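Local coordinates for protein beta-carbonic anhydrase (Methanothermobacter thermautotrophicus, PDB 1G5C) that catalyses the reversible hydration of carbon dioxide to bicarbonate as a zinc-dependent beta-class carbonic anhydrase, at residues A[67-75]-A[139-149]; A[79-89]-A[148-158]. All coordinates share one frame; numbering follows the deposited sequence.

Contact 1 (A[67-75]-A[139-149]); sequences IRSAAVAIY and LKSSPLIPESI. With CA (calcium ion), chain H.
The phenol of Y75 donates to the backbone oxygen of L144, OH to O 2.5 Å, the one hydrogen bond that joins segments 67-75 and 139-149. The hydroxyl sits above the carbonyl plane, 47° out of it, while the oxygen lies at the edge of the ring, near the ring plane. With CG beside the backbone N (chi1 -55°), the ring is carried out to the L144-P146 backbone, where P146 CD comes within 3.2 Å of Y75 OH. I74 CG2 rests on one face of the same ring, offset toward the rim.

Apolar contacts do the rest. I67 presents CG2 to L144 CD1 at 3.9 Å and passes its CG1 alongside L139 CD2, the two side chains sliding past each other in opposite directions. I74 spreads its two branches: the I74 and I145 side chains cross at about a right angle, CD1 to CD1 3.8 Å, and I74 CG2 reaches I149 CD1.

Segment 139-149 also carries polar bonds of its own. S142 OG accepts from L144 N (3.1 Å), an ST turn just past the helix end. The turn from P146 to I149 offers E147 O to a calcium ion at 2.4 Å, and a water on that ion donates to I149 O.

The contact thus packs helix 64-77 against the end of helix 128-141 and the loop beyond it; I74, L139 and I149 also touch I82 of strand 81-87, and Y75 packs on V109 of the second subunit.

Contact 2 (A[79-89]-A[148-158]); sequences DNEIIIVGHTD and SIGVHGLIIDI. Unlike the reference sequence in segment 79-89: D79 (reference Val). With ZN (zinc ion), chain G.
I82 N donates to G150 O at 2.7 Å, the shortest polar bond between the segments, and E81 CA leans on the same oxygen in a CA-H...O contact. Parallel register continues: I82 and I84 bond to both sides of H152, I84 and G86 to both sides of L154, G86 O takes I156 N, and T88 N to I156 O ends the ladder.

The extended E81 chain brings OE2 to H152 NE2 at 2.8 Å, at the ring edge. That bond is weak, the N-H pointing well off line (116°) and the carboxylate turned 59° from the ring; the same NE2 also bonds E170 OE2, and ND1 pairs with the backbone N of D169. I83 CG2 packs against L154 CD1 at 3.7 Å.

At the far end H87 binds the zinc ion through NE2 (2.1 Å), with C32, C90 and a water completing the site, while its ND1 donates to T88 O at 2.8 Å. With T88 OG1 between its own backbone N and carbonyl carbon (chi1 55°), the hydroxyl accepts from I158 N, 2.9 Å and almost straight. In place of T88 a valine, lacking that oxygen, would probably leave the I158 amide without its acceptor and let the end of segment 148-158 drift.

Strand 27-32 flanks 81-87 across from 150-156, and L139 of helix 128-141 covers I84 and V151.

In the fold
Contacts 1 and 2 have their centres about 14 Å apart and interleave along the chain in the order 67-75, 79-89, 139-149, 148-158. Each helix leads into a strand of contact 2: helix 64-77 into 81-87, helix 128-141 into 150-156. The two helix-strand units therefore meet twice, once as helix against helix end and loop, once as adjacent parallel strands of the mixed sheet. S148 and I149 belong to both contacts, and A73 O probably bonds to D79 N. Together they form part of the alpha/beta core that bears the zinc ligand H87 at one strand end; both contacts touch the second subunit, contact 1 far more widely.

Contact 1 (A[67-75]-A[139-149])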
loop_
_atom_site.group_PDB
_atom_site.type_symbol
_atom_site.label_atom_id
_atom_site.label_comp_id
_atom_site.label_asym_id
_atom_site.label_seq_id
_atom_site.Cartn_x
_atom_site.Cartn_y
_atom_site.Cartn_z
ATOM N N ILE A 67 -9.337 -3.665 0.290
ATOM C CA ILE A 67 -9.887 -4.985 0.037
ATOM C C ILE A 67 -9.392 -5.531 -1.305
ATOM O O ILE A 67 -9.004 -6.689 -1.404
ATOM C CB ILE A 67 -11.441 -4.944 0.075
ATOM C CG1 ILE A 67 -11.900 -4.676 1.516
ATOM C CG2 ILE A 67 -12.019 -6.260 -0.436
ATOM C CD1 ILE A 67 -13.384 -4.309 1.649
ATOM N N ARG A 68 -9.383 -4.687 -2.329
ATOM C CA ARG A 68 -8.912 -5.105 -3.639
ATOM C C ARG A 68 -7.427 -5.502 -3.639
ATOM O O ARG A 68 -7.032 -6.459 -4.317
ATOM C CB ARG A 68 -9.193 -3.989 -4.659
ATOM C CG ARG A 68 -10.565 -4.145 -5.361
ATOM C CD ARG A 68 -11.323 -2.828 -5.488
ATOM N NE ARG A 68 -10.435 -1.703 -5.768
ATOM C CZ ARG A 68 -10.787 -0.425 -5.658
ATOM N N SER A 69 -6.604 -4.778 -2.884
ATOM C CA SER A 69 -5.182 -5.090 -2.807
ATOM C C SER A 69 -4.994 -6.384 -2.030
ATOM O O SER A 69 -4.164 -7.226 -2.384
ATOM C CB SER A 69 -4.413 -3.950 -2.121
ATOM O OG SER A 69 -4.140 -2.895 -3.035
ATOM N N ALA A 70 -5.767 -6.554 -0.963
ATOM C CA ALA A 70 -5.670 -7.780 -0.175
ATOM C C ALA A 70 -6.120 -8.971 -1.033
ATOM O O ALA A 70 -5.511 -10.044 -0.990
ATOM C CB ALA A 70 -6.527 -7.669 1.076
ATOM N N ALA A 71 -7.179 -8.786 -1.820
ATOM C CA ALA A 71 -7.662 -9.858 -2.699
ATOM C C ALA A 71 -6.551 -10.226 -3.706
ATOM O O ALA A 71 -6.353 -11.407 -4.020
ATOM C CB ALA A 71 -8.920 -9.407 -3.447
ATOM N N VAL A 72 -5.847 -9.221 -4.227
ATOM C CA VAL A 72 -4.756 -9.504 -5.148
ATOM C C VAL A 72 -3.731 -10.362 -4.420
ATOM O O VAL A 72 -3.252 -11.362 -4.952
ATOM C CB VAL A 72 -4.062 -8.206 -5.647
ATOM C CG1 VAL A 72 -2.687 -8.536 -6.280
ATOM C CG2 VAL A 72 -4.955 -7.515 -6.684
ATOM N N ALA A 73 -3.420 -9.978 -3.184
ATOM C CA ALA A 73 -2.451 -10.713 -2.393
ATOM C C ALA A 73 -2.904 -12.166 -2.192
ATOM O O ALA A 73 -2.096 -13.095 -2.263
ATOM C CB ALA A 73 -2.266 -10.034 -1.065
ATOM N N ILE A 74 -4.197 -12.362 -1.947
ATOM C CA ILE A 74 -4.733 -13.703 -1.731
ATOM C C ILE A 74 -4.758 -14.581 -2.990
ATOM O O ILE A 74 -4.192 -15.674 -3.008
ATOM C CB ILE A 74 -6.174 -13.641 -1.159
ATOM C CG1 ILE A 74 -6.173 -12.928 0.203
ATOM C CG2 ILE A 74 -6.728 -15.042 -1.002
ATOM C CD1 ILE A 74 -7.555 -12.542 0.727
ATOM N N TYR A 75 -5.379 -14.098 -4.054
ATOM C CA TYR A 75 -5.513 -14.911 -5.252
ATOM C C TYR A 75 -4.279 -15.023 -6.146
ATOM O O TYR A 75 -4.054 -16.064 -6.764
ATOM C CB TYR A 75 -6.716 -14.412 -6.057
ATOM C CG TYR A 75 -7.986 -14.399 -5.230
ATOM C CD1 TYR A 75 -8.722 -13.226 -5.051
ATOM C CD2 TYR A 75 -8.423 -15.560 -4.579
ATOM C CE1 TYR A 75 -9.858 -13.209 -4.244
ATOM C CE2 TYR A 75 -9.552 -15.559 -3.773
ATOM C CZ TYR A 75 -10.262 -14.384 -3.603
ATOM O OH TYR A 75 -11.366 -14.390 -2.773
ATOM N N LEU A 139 -13.165 -7.035 6.446
ATOM C CA LEU A 139 -12.457 -8.031 5.656
ATOM C C LEU A 139 -13.169 -9.375 5.742
ATOM O O LEU A 139 -13.388 -10.043 4.736
ATOM C CB LEU A 139 -11.009 -8.169 6.138
ATOM C CG LEU A 139 -10.053 -7.045 5.714
ATOM C CD1 LEU A 139 -8.715 -7.222 6.397
ATOM C CD2 LEU A 139 -9.883 -7.073 4.196
ATOM N N LYS A 140 -13.537 -9.768 6.952
ATOM C CA LYS A 140 -14.216 -11.038 7.143
ATOM C C LYS A 140 -15.598 -11.094 6.497
ATOM O O LYS A 140 -16.035 -12.159 6.078
ATOM C CB LYS A 140 -14.307 -11.357 8.636
ATOM C CG LYS A 140 -13.030 -11.972 9.174
ATOM C CD LYS A 140 -13.214 -12.414 10.606
ATOM C CE LYS A 140 -12.334 -13.617 10.910
ATOM N NZ LYS A 140 -12.609 -14.778 9.979
ATOM N N SER A 141 -16.259 -9.946 6.393
ATOM C CA SER A 141 -17.595 -9.844 5.795
ATOM C C SER A 141 -17.574 -9.747 4.268
ATOM O O SER A 141 -18.594 -9.958 3.608
ATOM C CB SER A 141 -18.306 -8.599 6.320
ATOM O OG SER A 141 -18.321 -8.570 7.736
ATOM N N SER A 142 -16.419 -9.408 3.709
ATOM C CA SER A 142 -16.319 -9.235 2.272
ATOM C C SER A 142 -16.363 -10.508 1.452
ATOM O O SER A 142 -15.647 -11.468 1.732
ATOM C CB SER A 142 -15.045 -8.457 1.911
ATOM O OG SER A 142 -14.851 -8.450 0.501
ATOM N N PRO A 143 -17.229 -10.534 0.421
ATOM C CA PRO A 143 -17.342 -11.709 -0.451
ATOM C C PRO A 143 -16.041 -11.959 -1.239
ATOM O O PRO A 143 -15.874 -13.005 -1.869
ATOM C CB PRO A 143 -18.537 -11.366 -1.350
ATOM C CG PRO A 143 -18.545 -9.851 -1.359
ATOM C CD PRO A 143 -18.246 -9.520 0.081
ATOM N N LEU A 144 -15.116 -10.998 -1.195
ATOM C CA LEU A 144 -13.826 -11.145 -1.880
ATOM C C LEU A 144 -12.806 -11.830 -0.970
ATOM O O LEU A 144 -11.763 -12.304 -1.426
ATOM C CB LEU A 144 -13.264 -9.778 -2.278
ATOM C CG LEU A 144 -13.654 -9.234 -3.641
ATOM C CD1 LEU A 144 -13.080 -7.834 -3.825
ATOM C CD2 LEU A 144 -13.131 -10.179 -4.713
ATOM N N ILE A 145 -13.100 -11.863 0.323
ATOM C CA ILE A 145 -12.189 -12.490 1.276
ATOM C C ILE A 145 -12.741 -13.861 1.711
ATOM O O ILE A 145 -13.747 -13.932 2.422
ATOM C CB ILE A 145 -12.016 -11.592 2.527
ATOM C CG1 ILE A 145 -11.655 -10.157 2.108
ATOM C CG2 ILE A 145 -10.946 -12.175 3.435
ATOM C CD1 ILE A 145 -10.377 -10.035 1.243
ATOM N N PRO A 146 -12.091 -14.963 1.289
ATOM C CA PRO A 146 -12.562 -16.305 1.666
ATOM C C PRO A 146 -12.421 -16.514 3.167
ATOM O O PRO A 146 -11.475 -16.002 3.788
ATOM C CB PRO A 146 -11.641 -17.247 0.876
ATOM C CG PRO A 146 -11.183 -16.421 -0.283
ATOM C CD PRO A 146 -10.971 -15.048 0.339
ATOM N N GLU A 147 -13.347 -17.263 3.759
ATOM C CA GLU A 147 -13.263 -17.500 5.193
ATOM C C GLU A 147 -12.066 -18.351 5.534
ATOM O O GLU A 147 -11.645 -18.359 6.658
ATOM C CB GLU A 147 -14.547 -18.130 5.739
ATOM C CG GLU A 147 -15.683 -17.133 5.810
ATOM C CD GLU A 147 -16.913 -17.681 6.512
ATOM O OE1 GLU A 147 -16.987 -18.919 6.706
ATOM O OE2 GLU A 147 -17.811 -16.869 6.846
ATOM N N SER A 148 -11.487 -19.054 4.569
ATOM C CA SER A 148 -10.300 -19.837 4.893
ATOM C C SER A 148 -9.095 -18.914 5.210
ATOM O O SER A 148 -8.046 -19.382 5.664
ATOM C CB SER A 148 -9.940 -20.760 3.736
ATOM O OG SER A 148 -9.661 -20.018 2.569
ATOM N N ILE A 149 -9.244 -17.609 4.971
ATOM C CA ILE A 149 -8.163 -16.654 5.250
ATOM C C ILE A 149 -8.194 -16.199 6.719
ATOM O O ILE A 149 -9.233 -15.783 7.226
ATOM C CB ILE A 149 -8.277 -15.389 4.340
ATOM C CG1 ILE A 149 -8.410 -15.803 2.868
ATOM C CG2 ILE A 149 -7.050 -14.502 4.518
ATOM C CD1 ILE A 149 -7.283 -16.740 2.368
HETATM CA CA CA H . -11.607 -19.407 8.860
HETATM O O HOH W 1 -9.987 -17.342 9.004
#

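Contact 2 (A[79-89]-A[148-158])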
loop_
_atom_site.group_PDB
_atom_site.type_symbol
_atom_site.label_atom_id
_atom_site.label_comp_id
_atom_site.label_asym_id
_atom_site.label_seq_id
_atom_site.Cartn_x
_atom_site.Cartn_y
_atom_site.Cartn_z
ATOM N N ASP A 79 -1.669 -15.472 -0.358
ATOM C CA ASP A 79 -1.794 -15.053 1.039
ATOM C C ASP A 79 -2.955 -15.752 1.723
ATOM O O ASP A 79 -4.060 -15.839 1.172
ATOM C CB ASP A 79 -1.970 -13.539 1.122
ATOM C CG ASP A 79 -0.682 -12.814 0.846
ATOM O OD1 ASP A 79 -0.717 -11.613 0.525
ATOM O OD2 ASP A 79 0.378 -13.454 0.961
ATOM N N ASN A 80 -2.701 -16.259 2.919
ATOM C CA ASN A 80 -3.740 -16.961 3.656
ATOM C C ASN A 80 -3.858 -16.408 5.064
ATOM O O ASN A 80 -4.561 -16.958 5.896
ATOM C CB ASN A 80 -3.458 -18.480 3.677
ATOM C CG ASN A 80 -2.147 -18.833 4.351
ATOM O OD1 ASN A 80 -1.676 -18.124 5.240
ATOM N ND2 ASN A 80 -1.554 -19.956 3.936
ATOM N N GLU A 81 -3.166 -15.302 5.323
ATOM C CA GLU A 81 -3.227 -14.663 6.633
ATOM C C GLU A 81 -3.050 -13.156 6.491
ATOM O O GLU A 81 -2.078 -12.681 5.893
ATOM C CB GLU A 81 -2.139 -15.227 7.556
ATOM C CG GLU A 81 -2.081 -14.582 8.942
ATOM C CD GLU A 81 -1.309 -15.430 9.947
ATOM O OE1 GLU A 81 -0.364 -16.141 9.529
ATOM O OE2 GLU A 81 -1.641 -15.391 11.154
ATOM N N ILE A 82 -3.993 -12.409 7.046
ATOM C CA ILE A 82 -3.942 -10.954 6.985
ATOM C C ILE A 82 -3.922 -10.412 8.408
ATOM O O ILE A 82 -4.674 -10.894 9.267
ATOM C CB ILE A 82 -5.196 -10.378 6.277
ATOM C CG1 ILE A 82 -5.287 -10.912 4.850
ATOM C CG2 ILE A 82 -5.138 -8.845 6.289
ATOM C CD1 ILE A 82 -6.578 -10.537 4.142
ATOM N N ILE A 83 -3.076 -9.416 8.654
ATOM C CA ILE A 83 -2.975 -8.798 9.973
ATOM C C ILE A 83 -3.102 -7.288 9.855
ATOM O O ILE A 83 -2.266 -6.627 9.213
ATOM C CB ILE A 83 -1.600 -9.085 10.667
ATOM C CG1 ILE A 83 -1.353 -10.584 10.779
ATOM C CG2 ILE A 83 -1.590 -8.472 12.066
ATOM C CD1 ILE A 83 0.051 -10.947 11.328
ATOM N N ILE A 84 -4.156 -6.733 10.441
ATOM C CA ILE A 84 -4.300 -5.290 10.420
ATOM C C ILE A 84 -3.546 -4.843 11.661
ATOM O O ILE A 84 -3.704 -5.454 12.735
ATOM C CB ILE A 84 -5.776 -4.846 10.542
ATOM C CG1 ILE A 84 -6.574 -5.336 9.323
ATOM C CG2 ILE A 84 -5.841 -3.316 10.690
ATOM C CD1 ILE A 84 -8.102 -5.087 9.408
ATOM N N VAL A 85 -2.695 -3.825 11.519
ATOM C CA VAL A 85 -1.951 -3.301 12.657
ATOM C C VAL A 85 -2.195 -1.796 12.816
ATOM O O VAL A 85 -1.716 -0.968 12.017
ATOM C CB VAL A 85 -0.418 -3.547 12.524
ATOM C CG1 VAL A 85 0.305 -3.032 13.778
ATOM C CG2 VAL A 85 -0.134 -5.031 12.336
ATOM N N GLY A 86 -2.994 -1.437 13.819
ATOM C CA GLY A 86 -3.210 -0.026 14.075
ATOM C C GLY A 86 -2.107 0.395 15.026
ATOM O O GLY A 86 -1.283 -0.438 15.420
ATOM N N HIS A 87 -2.066 1.665 15.415
ATOM C CA HIS A 87 -1.023 2.089 16.338
ATOM C C HIS A 87 -1.531 3.215 17.216
ATOM O O HIS A 87 -2.447 3.936 16.840
ATOM C CB HIS A 87 0.221 2.565 15.572
ATOM C CG HIS A 87 -0.011 3.805 14.772
ATOM N ND1 HIS A 87 0.232 5.071 15.276
ATOM C CD2 HIS A 87 -0.509 3.985 13.531
ATOM C CE1 HIS A 87 -0.114 5.967 14.375
ATOM N NE2 HIS A 87 -0.566 5.345 13.301
ATOM N N THR A 88 -0.920 3.364 18.384
ATOM C CA THR A 88 -1.319 4.418 19.305
ATOM C C THR A 88 -0.879 5.758 18.732
ATOM O O THR A 88 0.079 5.833 17.945
ATOM C CB THR A 88 -0.654 4.240 20.677
ATOM O OG1 THR A 88 0.762 4.173 20.500
ATOM C CG2 THR A 88 -1.125 2.962 21.353
ATOM N N ASP A 89 -1.575 6.810 19.142
ATOM C CA ASP A 89 -1.305 8.177 18.700
ATOM C C ASP A 89 -1.407 8.325 17.185
ATOM O O ASP A 89 -0.530 8.917 16.544
ATOM C CB ASP A 89 0.075 8.643 19.186
ATOM C CG ASP A 89 0.286 10.137 18.984
ATOM O OD1 ASP A 89 -0.688 10.885 19.113
ATOM O OD2 ASP A 89 1.418 10.571 18.708
ATOM N N SER A 148 -11.487 -19.054 4.569
ATOM C CA SER A 148 -10.300 -19.837 4.893
ATOM C C SER A 148 -9.095 -18.914 5.210
ATOM O O SER A 148 -8.046 -19.382 5.664
ATOM C CB SER A 148 -9.940 -20.760 3.736
ATOM O OG SER A 148 -9.661 -20.018 2.569
ATOM N N ILE A 149 -9.244 -17.609 4.971
ATOM C CA ILE A 149 -8.163 -16.654 5.250
ATOM C C ILE A 149 -8.194 -16.199 6.719
ATOM O O ILE A 149 -9.233 -15.783 7.226
ATOM C CB ILE A 149 -8.277 -15.389 4.340
ATOM C CG1 ILE A 149 -8.410 -15.803 2.868
ATOM C CG2 ILE A 149 -7.050 -14.502 4.518
ATOM C CD1 ILE A 149 -7.283 -16.740 2.368
ATOM N N GLY A 150 -7.063 -16.280 7.410
ATOM C CA GLY A 150 -7.050 -15.831 8.792
ATOM C C GLY A 150 -6.901 -14.320 8.833
ATOM O O GLY A 150 -6.027 -13.775 8.153
ATOM N N VAL A 151 -7.745 -13.636 9.608
ATOM C CA VAL A 151 -7.689 -12.175 9.703
ATOM C C VAL A 151 -7.555 -11.771 11.170
ATOM O O VAL A 151 -8.439 -12.051 11.997
ATOM C CB VAL A 151 -8.945 -11.535 9.079
ATOM C CG1 VAL A 151 -8.816 -10.022 9.071
ATOM C CG2 VAL A 151 -9.126 -12.044 7.659
ATOM N N HIS A 152 -6.427 -11.137 11.487
ATOM C CA HIS A 152 -6.117 -10.740 12.852
ATOM C C HIS A 152 -6.047 -9.230 12.996
ATOM O O HIS A 152 -5.768 -8.514 12.035
ATOM C CB HIS A 152 -4.774 -11.358 13.267
ATOM C CG HIS A 152 -4.664 -12.827 12.956
ATOM N ND1 HIS A 152 -5.376 -13.785 13.638
ATOM C CD2 HIS A 152 -3.926 -13.487 12.030
ATOM C CE1 HIS A 152 -5.079 -14.981 13.153
ATOM N NE2 HIS A 152 -4.205 -14.826 12.177
ATOM N N GLY A 153 -6.301 -8.750 14.208
ATOM C CA GLY A 153 -6.255 -7.326 14.462
ATOM C C GLY A 153 -5.349 -7.071 15.647
ATOM O O GLY A 153 -5.506 -7.700 16.695
ATOM N N LEU A 154 -4.404 -6.147 15.482
ATOM C CA LEU A 154 -3.451 -5.818 16.530
ATOM C C LEU A 154 -3.288 -4.322 16.573
ATOM O O LEU A 154 -3.622 -3.623 15.618
ATOM C CB LEU A 154 -2.059 -6.409 16.216
ATOM C CG LEU A 154 -1.885 -7.894 15.896
ATOM C CD1 LEU A 154 -0.419 -8.180 15.558
ATOM C CD2 LEU A 154 -2.325 -8.722 17.074
ATOM N N ILE A 155 -2.786 -3.832 17.701
ATOM C CA ILE A 155 -2.468 -2.430 17.809
ATOM C C ILE A 155 -1.059 -2.379 18.401
ATOM O O ILE A 155 -0.747 -3.107 19.359
ATOM C CB ILE A 155 -3.455 -1.643 18.688
ATOM C CG1 ILE A 155 -3.056 -0.165 18.658
ATOM C CG2 ILE A 155 -3.459 -2.175 20.102
ATOM C CD1 ILE A 155 -4.112 0.790 19.192
ATOM N N ILE A 156 -0.200 -1.552 17.812
ATOM C CA ILE A 156 1.170 -1.430 18.293
ATOM C C ILE A 156 1.407 -0.090 19.000
ATOM O O ILE A 156 0.875 0.933 18.579
ATOM C CB ILE A 156 2.187 -1.563 17.106
ATOM C CG1 ILE A 156 3.617 -1.648 17.645
ATOM C CG2 ILE A 156 2.069 -0.351 16.148
ATOM C CD1 ILE A 156 4.664 -1.991 16.544
ATOM N N ASP A 157 2.190 -0.109 20.081
ATOM C CA ASP A 157 2.551 1.121 20.795
ATOM C C ASP A 157 3.536 1.826 19.856
ATOM O O ASP A 157 4.605 1.290 19.570
ATOM C CB ASP A 157 3.250 0.791 22.121
ATOM C CG ASP A 157 3.611 2.043 22.919
ATOM O OD1 ASP A 157 4.347 2.921 22.393
ATOM O OD2 ASP A 157 3.157 2.155 24.075
ATOM N N ILE A 158 3.194 3.025 19.396
ATOM C CA ILE A 158 4.036 3.729 18.446
ATOM C C ILE A 158 5.442 4.112 18.938
ATOM O O ILE A 158 6.346 4.377 18.134
ATOM C CB ILE A 158 3.281 4.973 17.884
ATOM C CG1 ILE A 158 3.949 5.456 16.584
ATOM C CG2 ILE A 158 3.227 6.098 18.928
ATOM C CD1 ILE A 158 3.954 4.415 15.453
HETATM ZN ZN ZN G . -1.751 6.421 11.967
HETATM O O HOH W 2 -0.776 8.175 12.267
#